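Local coordinates for protein aldehyde dehydrogenase 12 (Zea mays, PDB 6D97) that oxidises L-glutamate gamma-semialdehyde with NAD+ as cofactor, the last step of proline catabolism in plants, at residues 32-37 and 131-136; 53-58 and 73-78; 61-66 and 400-405. All coordinates share one frame; numbering follows the deposited sequence.

Contact 1 (32-37 and 131-136); sequences VSPQEV and AKLIQR
The C-terminal part of helix 124-137 carries on its flank a turn of the N-terminal loop that precedes strand 43-49. Pro34 sits mid-interface, its ring crossing the Leu133 side chain at about a right angle. Pro34 CB lies 3.6 Å from Leu133 N and 3.7 Å from Lys132 CB, so the ring rests on backbone and side chains alike. Beside it, Val32 CG1 and Leu133 CD2 meet tip to tip at 3.9 Å, and helix 229-240 packs against both residues.

A type I beta turn from Ser33 to Glu36 is closed by Ser33 O, which accepts from the backbone N of both Glu36 and Val37, and two further carbonyls face the helix. Arg136 collects them. Bent at chi2 and chi3 (-60° and -52°), its chain brings NH1 between the two carbonyl oxygens, 2.9 Å from Pro34 O and 2.9 Å from Val37 O; both sit at the guanidinium's edge, somewhat tilted from its plane. Each oxygen is approached in its carbonyl plane, though both bonds are well off straight at 136°. NH2 adds a weak bond to Val37 O and forms a salt bridge with Asp64. A leucine in place of Arg136 would remove the guanidinium's bonds to both carbonyls and to Asp64 and would probably loosen the turn from the helix. Arg136 NH1 also slides past Val37 CG1, 3.6 Å away.

Contact 2 (53-58 and 73-78); sequences WTASAN and KVAEVQ
Ser56 and Ala75 point their side chains at each other across two chains whose touching parts run 71° apart, and this facing pair forms the middle of the contact. Ser56 holds OG between its backbone N and carbonyl carbon (chi1 67°), which lays the hydroxyl over the Ala75-Glu76 peptide, with OG 3.2 Å from Ala75 C. Glu76 O is also 3.2 Å from OG, within hydrogen-bonding distance, but another acceptor competes for the one proton. The Ala75 methyl reaches back to the other chain, its CB 3.8 Å from Ala55 CA.

Ala75 is the centre of an inverse gamma turn, closed by a weak bond from Glu76 N to Val74 O, just where strand 70-74 ends. That strand and strand 52-54 flank strand 43-49 in a four-stranded mixed sheet, and Asn47 of the strand between them donates through ND2 to Ala75 O and weakly to Ala55 O.

Farther along, the bent Gln78 chain brings its amide against Ala57 and Asn58: NE2 lies 3.8 Å from Ala57 CB and 3.7 Å from Asn58 CB. The Glu76 side chain leaves the interface; OE2 bonds Ser225 OG, and the side chain is about 7 Å from the bound NAD.

Contact 3 (61-66 and 400-405); sequences WIVDPL and SIPKIY
Leaving strand 60-63, the chain runs through Asp64 and Pro65 to pass closest to the other segment where Leu66 CA is 4.7 Å from Ile401 CA, and beyond that point 402-405 folds into a type I beta turn closed by Tyr405 N on Pro402 O. The contact thus joins the edge strand of the small N-terminal sheet to the loop between strands 388-391 and 411-414, which belong to the sheet of the catalytic domain in the aldehyde dehydrogenase fold.

Tyr405 offers a ring to the first segment. Pro65 lies alongside it, pointing the same way, with its CA at the ring edge and its CB 3.9 Å from CE2. Over one face stands Ile404 CD1, 3.5 Å above the plane and shifted toward the rim. The same methyl meets Val63 CG2 tip to tip at 3.9 Å, so valine, isoleucine and tyrosine form one apolar patch, with Pro402 CG at its margin. The Pro65 carbonyl points into apolar company as well: its O is 3.3 Å from Ile401 CG2 and also approaches the Pro402 ring at CD.

An Asx turn shapes the bend. Asp64 OD1 receives Leu66 N at 2.8 Å, from above the carboxylate plane yet nearly straight (167°).

Polar links between the segments run through water. One molecule donates to Val63 O and also bonds Tyr405 OH. Leu66 O and Ser400 O, both acceptors, sit 3.1 Å apart without bonding; a second water accepts from Ser400 N and donates to Leu66 O, its oxygen 2.6 Å from that carbonyl oxygen.

The three contacts lie 21 to 25 Å from the chain's centre, around the small four-stranded sheet. Contacts 2 and 3 share that sheet, since strands 70-74 and 60-63 are neighbours in it; their centres are about 21 Å apart, and Val74 packs on Ile62. Contacts 1 and 3, about 15 Å apart between centres, are joined by the salt bridge from Arg136 NH2 to Asp64 OD2, 2.8 Å long. Contacts 1 and 2 do not touch. Along the chain, both segments of contact 2 fall between those of contact 1, whereas contact 3 crosses each of the others, reaching some 330 residues ahead and so tying this N-terminal layer to the catalytic domain.

Contact 1 (32-37 and 131-136)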
loop_
_atom_site.group_PDB
_atom_site.type_symbol
_atom_site.label_atom_id
_atom_site.label_comp_id
_atom_site.label_asym_id
_atom_site.label_seq_id
_atom_site.Cartn_x
_atom_site.Cartn_y
_atom_site.Cartn_z
ATOM N N VAL A 32 24.007 30.979 -20.771
ATOM C CA VAL A 32 23.407 32.289 -20.556
ATOM C C VAL A 32 23.808 32.801 -19.181
ATOM O O VAL A 32 23.989 32.027 -18.239
ATOM C CB VAL A 32 21.868 32.238 -20.701
ATOM C CG1 VAL A 32 21.245 31.394 -19.592
ATOM C CG2 VAL A 32 21.270 33.633 -20.707
ATOM N N SER A 33 23.951 34.116 -19.073
ATOM C CA SER A 33 24.209 34.782 -17.806
ATOM C C SER A 33 22.957 35.540 -17.410
ATOM O O SER A 33 22.621 36.542 -18.058
ATOM C CB SER A 33 25.399 35.731 -17.923
ATOM O OG SER A 33 25.500 36.569 -16.787
ATOM N N PRO A 34 22.243 35.108 -16.363
ATOM C CA PRO A 34 20.924 35.700 -16.067
ATOM C C PRO A 34 20.957 37.195 -15.852
ATOM O O PRO A 34 20.017 37.888 -16.248
ATOM C CB PRO A 34 20.494 34.961 -14.793
ATOM C CG PRO A 34 21.228 33.663 -14.862
ATOM C CD PRO A 34 22.557 33.981 -15.474
ATOM N N GLN A 35 22.014 37.718 -15.239
ATOM C CA GLN A 35 22.069 39.141 -14.941
ATOM C C GLN A 35 22.596 39.962 -16.112
ATOM O O GLN A 35 22.360 41.176 -16.153
ATOM C CB GLN A 35 22.906 39.387 -13.683
ATOM C CG GLN A 35 24.199 38.582 -13.588
ATOM C CD GLN A 35 23.966 37.111 -13.283
ATOM O OE1 GLN A 35 24.297 36.245 -14.091
ATOM N NE2 GLN A 35 23.388 36.824 -12.122
ATOM N N GLU A 36 23.274 39.333 -17.072
ATOM C CA GLU A 36 23.848 40.034 -18.213
ATOM C C GLU A 36 22.875 40.201 -19.376
ATOM O O GLU A 36 22.971 41.191 -20.109
ATOM C CB GLU A 36 25.080 39.281 -18.723
ATOM C CG GLU A 36 26.364 40.102 -18.749
ATOM C CD GLU A 36 27.147 40.018 -17.447
ATOM O OE1 GLU A 36 26.638 40.490 -16.405
ATOM O OE2 GLU A 36 28.270 39.468 -17.464
ATOM N N VAL A 37 21.950 39.255 -19.556
ATOM C CA VAL A 37 21.158 39.181 -20.779
ATOM C C VAL A 37 20.266 40.411 -20.915
ATOM O O VAL A 37 19.535 40.788 -19.988
ATOM C CB VAL A 37 20.350 37.875 -20.816
ATOM C CG1 VAL A 37 19.528 37.708 -19.553
ATOM C CG2 VAL A 37 19.481 37.844 -22.068
ATOM N N ALA A 131 17.381 30.839 -9.971
ATOM C CA ALA A 131 16.466 31.819 -9.397
ATOM C C ALA A 131 16.502 33.127 -10.175
ATOM O O ALA A 131 15.455 33.716 -10.467
ATOM C CB ALA A 131 16.808 32.058 -7.928
ATOM N N LYS A 132 17.703 33.592 -10.529
ATOM C CA LYS A 132 17.820 34.834 -11.286
ATOM C C LYS A 132 17.272 34.678 -12.696
ATOM O O LYS A 132 16.594 35.576 -13.200
ATOM C CB LYS A 132 19.276 35.288 -11.334
ATOM C CG LYS A 132 19.583 36.480 -10.452
ATOM C CD LYS A 132 20.511 36.085 -9.325
ATOM C CE LYS A 132 20.991 37.307 -8.559
ATOM N NZ LYS A 132 22.341 37.101 -7.967
ATOM N N LEU A 133 17.566 33.553 -13.351
ATOM C CA LEU A 133 17.057 33.330 -14.700
ATOM C C LEU A 133 15.534 33.281 -14.713
ATOM O O LEU A 133 14.899 33.823 -15.624
ATOM C CB LEU A 133 17.641 32.043 -15.278
ATOM C CG LEU A 133 17.456 31.848 -16.780
ATOM C CD1 LEU A 133 17.955 33.049 -17.544
ATOM C CD2 LEU A 133 18.192 30.604 -17.232
ATOM N N ILE A 134 14.935 32.626 -13.715
ATOM C CA ILE A 134 13.479 32.597 -13.591
ATOM C C ILE A 134 12.934 34.015 -13.485
ATOM O O ILE A 134 11.948 34.378 -14.139
ATOM C CB ILE A 134 13.062 31.746 -12.376
ATOM C CG1 ILE A 134 13.277 30.261 -12.663
ATOM C CG2 ILE A 134 11.615 32.019 -11.985
ATOM C CD1 ILE A 134 13.126 29.386 -11.436
ATOM N N GLN A 135 13.585 34.839 -12.658
ATOM C CA GLN A 135 13.146 36.215 -12.448
ATOM C C GLN A 135 13.118 37.019 -13.738
ATOM O O GLN A 135 12.236 37.862 -13.921
ATOM C CB GLN A 135 14.064 36.910 -11.446
ATOM C CG GLN A 135 13.705 36.720 -9.998
ATOM C CD GLN A 135 14.496 37.641 -9.095
ATOM O OE1 GLN A 135 15.701 37.477 -8.924
ATOM N NE2 GLN A 135 13.820 38.623 -8.517
ATOM N N ARG A 136 14.077 36.791 -14.634
ATOM C CA ARG A 136 14.157 37.621 -15.832
ATOM C C ARG A 136 13.015 37.348 -16.800
ATOM O O ARG A 136 12.575 38.256 -17.505
ATOM C CB ARG A 136 15.502 37.424 -16.533
ATOM C CG ARG A 136 16.746 37.856 -15.752
ATOM C CD ARG A 136 16.734 39.333 -15.383
ATOM N NE ARG A 136 16.478 40.198 -16.532
ATOM C CZ ARG A 136 17.406 40.623 -17.381
ATOM N NH1 ARG A 136 18.672 40.268 -17.226
ATOM N NH2 ARG A 136 17.065 41.403 -18.394
#

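Contact 2 (53-58 and 73-78)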
loop_
_atom_site.group_PDB
_atom_site.type_symbol
_atom_site.label_atom_id
_atom_site.label_comp_id
_atom_site.label_asym_id
_atom_site.label_seq_id
_atom_site.Cartn_x
_atom_site.Cartn_y
_atom_site.Cartn_z
ATOM N N TRP A 53 21.326 19.706 -30.020
ATOM C CA TRP A 53 20.763 21.047 -29.984
ATOM C C TRP A 53 20.656 21.609 -31.395
ATOM O O TRP A 53 21.587 21.500 -32.197
ATOM C CB TRP A 53 21.626 21.953 -29.108
ATOM C CG TRP A 53 21.535 21.598 -27.650
ATOM C CD1 TRP A 53 22.455 20.914 -26.906
ATOM C CD2 TRP A 53 20.448 21.894 -26.770
ATOM N NE1 TRP A 53 22.004 20.774 -25.614
ATOM C CE2 TRP A 53 20.774 21.368 -25.506
ATOM C CE3 TRP A 53 19.228 22.556 -26.930
ATOM C CZ2 TRP A 53 19.925 21.489 -24.407
ATOM C CZ3 TRP A 53 18.387 22.669 -25.845
ATOM C CH2 TRP A 53 18.739 22.142 -24.598
ATOM N N THR A 54 19.514 22.228 -31.689
ATOM C CA THR A 54 19.179 22.605 -33.051
ATOM C C THR A 54 18.320 23.859 -33.039
ATOM O O THR A 54 17.515 24.071 -32.127
ATOM C CB THR A 54 18.439 21.470 -33.764
ATOM O OG1 THR A 54 17.853 21.955 -34.978
ATOM C CG2 THR A 54 17.349 20.916 -32.861
ATOM N N ALA A 55 18.494 24.682 -34.070
ATOM C CA ALA A 55 17.716 25.905 -34.205
ATOM C C ALA A 55 16.451 25.639 -35.006
ATOM O O ALA A 55 15.856 24.561 -34.908
ATOM C CB ALA A 55 18.550 27.003 -34.868
ATOM N N SER A 56 16.038 26.621 -35.801
ATOM C CA SER A 56 14.860 26.497 -36.646
ATOM C C SER A 56 15.002 27.476 -37.801
ATOM O O SER A 56 15.948 28.267 -37.857
ATOM C CB SER A 56 13.571 26.753 -35.860
ATOM O OG SER A 56 13.479 28.103 -35.439
ATOM N N ALA A 57 14.038 27.415 -38.722
ATOM C CA ALA A 57 14.086 28.274 -39.902
ATOM C C ALA A 57 14.038 29.749 -39.518
ATOM O O ALA A 57 14.744 30.573 -40.109
ATOM C CB ALA A 57 12.945 27.923 -40.854
ATOM N N ASN A 58 13.226 30.101 -38.523
ATOM C CA ASN A 58 13.097 31.492 -38.118
ATOM C C ASN A 58 13.069 31.603 -36.601
ATOM O O ASN A 58 12.559 30.721 -35.905
ATOM C CB ASN A 58 11.838 32.137 -38.704
ATOM C CG ASN A 58 12.054 33.589 -39.080
ATOM O OD1 ASN A 58 12.376 33.900 -40.228
ATOM N ND2 ASN A 58 11.893 34.485 -38.111
ATOM N N LYS A 73 15.991 35.418 -28.104
ATOM C CA LYS A 73 15.425 34.876 -29.332
ATOM C C LYS A 73 15.233 33.372 -29.183
ATOM O O LYS A 73 16.095 32.673 -28.644
ATOM C CB LYS A 73 16.292 35.195 -30.557
ATOM C CG LYS A 73 17.707 34.652 -30.554
ATOM C CD LYS A 73 18.394 35.006 -31.878
ATOM C CE LYS A 73 19.787 34.398 -31.999
ATOM N NZ LYS A 73 20.349 34.581 -33.372
ATOM N N VAL A 74 14.080 32.887 -29.638
ATOM C CA VAL A 74 13.654 31.509 -29.435
ATOM C C VAL A 74 13.486 30.849 -30.796
ATOM O O VAL A 74 12.852 31.417 -31.693
ATOM C CB VAL A 74 12.347 31.445 -28.622
ATOM C CG1 VAL A 74 11.887 30.012 -28.453
ATOM C CG2 VAL A 74 12.541 32.113 -27.265
ATOM N N ALA A 75 14.054 29.653 -30.949
ATOM C CA ALA A 75 14.020 28.929 -32.220
ATOM C C ALA A 75 12.679 28.208 -32.362
ATOM O O ALA A 75 12.569 26.986 -32.250
ATOM C CB ALA A 75 15.187 27.956 -32.310
ATOM N N GLU A 76 11.642 28.995 -32.632
ATOM C CA GLU A 76 10.296 28.442 -32.697
ATOM C C GLU A 76 10.112 27.647 -33.985
ATOM O O GLU A 76 10.331 28.163 -35.086
ATOM C CB GLU A 76 9.255 29.552 -32.576
ATOM C CG GLU A 76 9.008 29.954 -31.125
ATOM C CD GLU A 76 7.807 30.858 -30.952
ATOM O OE1 GLU A 76 7.370 31.462 -31.952
ATOM O OE2 GLU A 76 7.291 30.954 -29.817
ATOM N N VAL A 77 9.720 26.386 -33.834
ATOM C CA VAL A 77 9.501 25.487 -34.961
ATOM C C VAL A 77 8.162 25.808 -35.607
ATOM O O VAL A 77 7.172 26.083 -34.920
ATOM C CB VAL A 77 9.558 24.022 -34.488
ATOM C CG1 VAL A 77 9.183 23.067 -35.612
ATOM C CG2 VAL A 77 10.938 23.698 -33.943
ATOM N N GLN A 78 8.127 25.774 -36.935
ATOM C CA GLN A 78 6.906 26.034 -37.679
ATOM C C GLN A 78 6.205 24.718 -38.011
ATOM O O GLN A 78 6.747 23.628 -37.819
ATOM C CB GLN A 78 7.212 26.843 -38.940
ATOM C CG GLN A 78 7.562 28.300 -38.653
ATOM C CD GLN A 78 8.552 28.873 -39.653
ATOM O OE1 GLN A 78 8.217 29.103 -40.816
ATOM N NE2 GLN A 78 9.785 29.096 -39.203
#

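Contact 3 (61-66 and 400-405)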
loop_
_atom_site.group_PDB
_atom_site.type_symbol
_atom_site.label_atom_id
_atom_site.label_comp_id
_atom_site.label_asym_id
_atom_site.label_seq_id
_atom_site.Cartn_x
_atom_site.Cartn_y
_atom_site.Cartn_z
ATOM N N TRP A 61 11.387 36.790 -31.184
ATOM C CA TRP A 61 11.967 37.565 -30.095
ATOM C C TRP A 61 11.005 37.648 -28.919
ATOM O O TRP A 61 9.821 37.959 -29.090
ATOM C CB TRP A 61 12.339 38.975 -30.560
ATOM C CG TRP A 61 13.626 39.049 -31.340
ATOM C CD1 TRP A 61 13.757 39.230 -32.685
ATOM C CD2 TRP A 61 14.959 38.945 -30.819
ATOM N NE1 TRP A 61 15.087 39.250 -33.035
ATOM C CE2 TRP A 61 15.845 39.075 -31.908
ATOM C CE3 TRP A 61 15.488 38.758 -29.538
ATOM C CZ2 TRP A 61 17.233 39.021 -31.757
ATOM C CZ3 TRP A 61 16.867 38.705 -29.391
ATOM C CH2 TRP A 61 17.723 38.837 -30.495
ATOM N N ILE A 62 11.523 37.362 -27.729
ATOM C CA ILE A 62 10.824 37.585 -26.471
ATOM C C ILE A 62 11.306 38.913 -25.907
ATOM O O ILE A 62 12.512 39.194 -25.913
ATOM C CB ILE A 62 11.088 36.440 -25.477
ATOM C CG1 ILE A 62 10.677 35.093 -26.082
ATOM C CG2 ILE A 62 10.385 36.705 -24.151
ATOM C CD1 ILE A 62 9.229 35.025 -26.509
ATOM N N VAL A 63 10.378 39.734 -25.431
ATOM C CA VAL A 63 10.754 41.021 -24.856
ATOM C C VAL A 63 10.911 40.879 -23.350
ATOM O O VAL A 63 10.248 40.065 -22.698
ATOM C CB VAL A 63 9.745 42.135 -25.210
ATOM C CG1 VAL A 63 9.818 42.465 -26.695
ATOM C CG2 VAL A 63 8.338 41.747 -24.789
ATOM N N ASP A 64 11.821 41.678 -22.805
ATOM C CA ASP A 64 12.029 41.756 -21.363
ATOM C C ASP A 64 10.776 42.325 -20.713
ATOM O O ASP A 64 10.377 43.451 -21.040
ATOM C CB ASP A 64 13.252 42.626 -21.058
ATOM C CG ASP A 64 13.630 42.646 -19.577
ATOM O OD1 ASP A 64 12.747 42.518 -18.703
ATOM O OD2 ASP A 64 14.834 42.809 -19.287
ATOM N N PRO A 65 10.133 41.602 -19.792
ATOM C CA PRO A 65 8.889 42.112 -19.192
ATOM C C PRO A 65 9.063 43.403 -18.414
ATOM O O PRO A 65 8.052 44.047 -18.105
ATOM C CB PRO A 65 8.449 40.971 -18.264
ATOM C CG PRO A 65 9.171 39.760 -18.771
ATOM C CD PRO A 65 10.485 40.269 -19.278
ATOM N N LEU A 66 10.291 43.798 -18.081
ATOM C CA LEU A 66 10.515 45.008 -17.301
ATOM C C LEU A 66 10.793 46.231 -18.159
ATOM O O LEU A 66 10.632 47.356 -17.668
ATOM C CB LEU A 66 11.680 44.815 -16.323
ATOM C CG LEU A 66 11.468 43.964 -15.069
ATOM C CD1 LEU A 66 12.719 43.985 -14.206
ATOM C CD2 LEU A 66 10.277 44.465 -14.275
ATOM N N SER A 400 8.666 50.745 -16.936
ATOM C CA SER A 400 8.872 50.581 -18.371
ATOM C C SER A 400 8.325 49.243 -18.865
ATOM O O SER A 400 8.811 48.694 -19.855
ATOM C CB SER A 400 10.354 50.718 -18.725
ATOM O OG SER A 400 10.828 52.037 -18.498
ATOM N N ILE A 401 7.320 48.707 -18.179
ATOM C CA ILE A 401 6.711 47.433 -18.551
ATOM C C ILE A 401 5.939 47.626 -19.852
ATOM O O ILE A 401 5.035 48.473 -19.914
ATOM C CB ILE A 401 5.810 46.902 -17.426
ATOM C CG1 ILE A 401 6.630 46.730 -16.148
ATOM C CG2 ILE A 401 5.172 45.577 -17.818
ATOM C CD1 ILE A 401 5.796 46.527 -14.900
ATOM N N PRO A 402 6.274 46.889 -20.912
ATOM C CA PRO A 402 5.563 47.055 -22.183
ATOM C C PRO A 402 4.077 46.782 -22.017
ATOM O O PRO A 402 3.660 45.980 -21.179
ATOM C CB PRO A 402 6.228 46.021 -23.102
ATOM C CG PRO A 402 6.850 45.032 -22.175
ATOM C CD PRO A 402 7.283 45.820 -20.978
ATOM N N LYS A 403 3.273 47.468 -22.831
ATOM C CA LYS A 403 1.833 47.484 -22.602
ATOM C C LYS A 403 1.174 46.133 -22.855
ATOM O O LYS A 403 0.022 45.945 -22.450
ATOM C CB LYS A 403 1.177 48.563 -23.464
ATOM C CG LYS A 403 1.567 49.985 -23.069
ATOM C CD LYS A 403 1.044 50.348 -21.686
ATOM C CE LYS A 403 -0.381 50.876 -21.749
ATOM N NZ LYS A 403 -1.052 50.827 -20.418
ATOM N N ILE A 404 1.866 45.189 -23.501
ATOM C CA ILE A 404 1.310 43.846 -23.636
ATOM C C ILE A 404 1.151 43.181 -22.279
ATOM O O ILE A 404 0.356 42.246 -22.136
ATOM C CB ILE A 404 2.174 42.953 -24.557
ATOM C CG1 ILE A 404 3.650 43.009 -24.151
ATOM C CG2 ILE A 404 1.957 43.305 -26.026
ATOM C CD1 ILE A 404 4.466 41.837 -24.668
ATOM N N TYR A 405 1.895 43.635 -21.276
ATOM C CA TYR A 405 1.856 43.064 -19.940
ATOM C C TYR A 405 1.188 44.040 -18.984
ATOM O O TYR A 405 1.360 45.258 -19.101
ATOM C CB TYR A 405 3.266 42.729 -19.451
ATOM C CG TYR A 405 3.979 41.718 -20.322
ATOM C CD1 TYR A 405 3.270 40.713 -20.975
ATOM C CD2 TYR A 405 5.356 41.771 -20.501
ATOM C CE1 TYR A 405 3.913 39.783 -21.770
ATOM C CE2 TYR A 405 6.007 40.850 -21.302
ATOM C CZ TYR A 405 5.278 39.860 -21.931
ATOM O OH TYR A 405 5.920 38.941 -22.723
HETATM O O HOH W 1 8.356 38.294 -22.098
HETATM O O HOH W 2 10.094 48.554 -15.392
#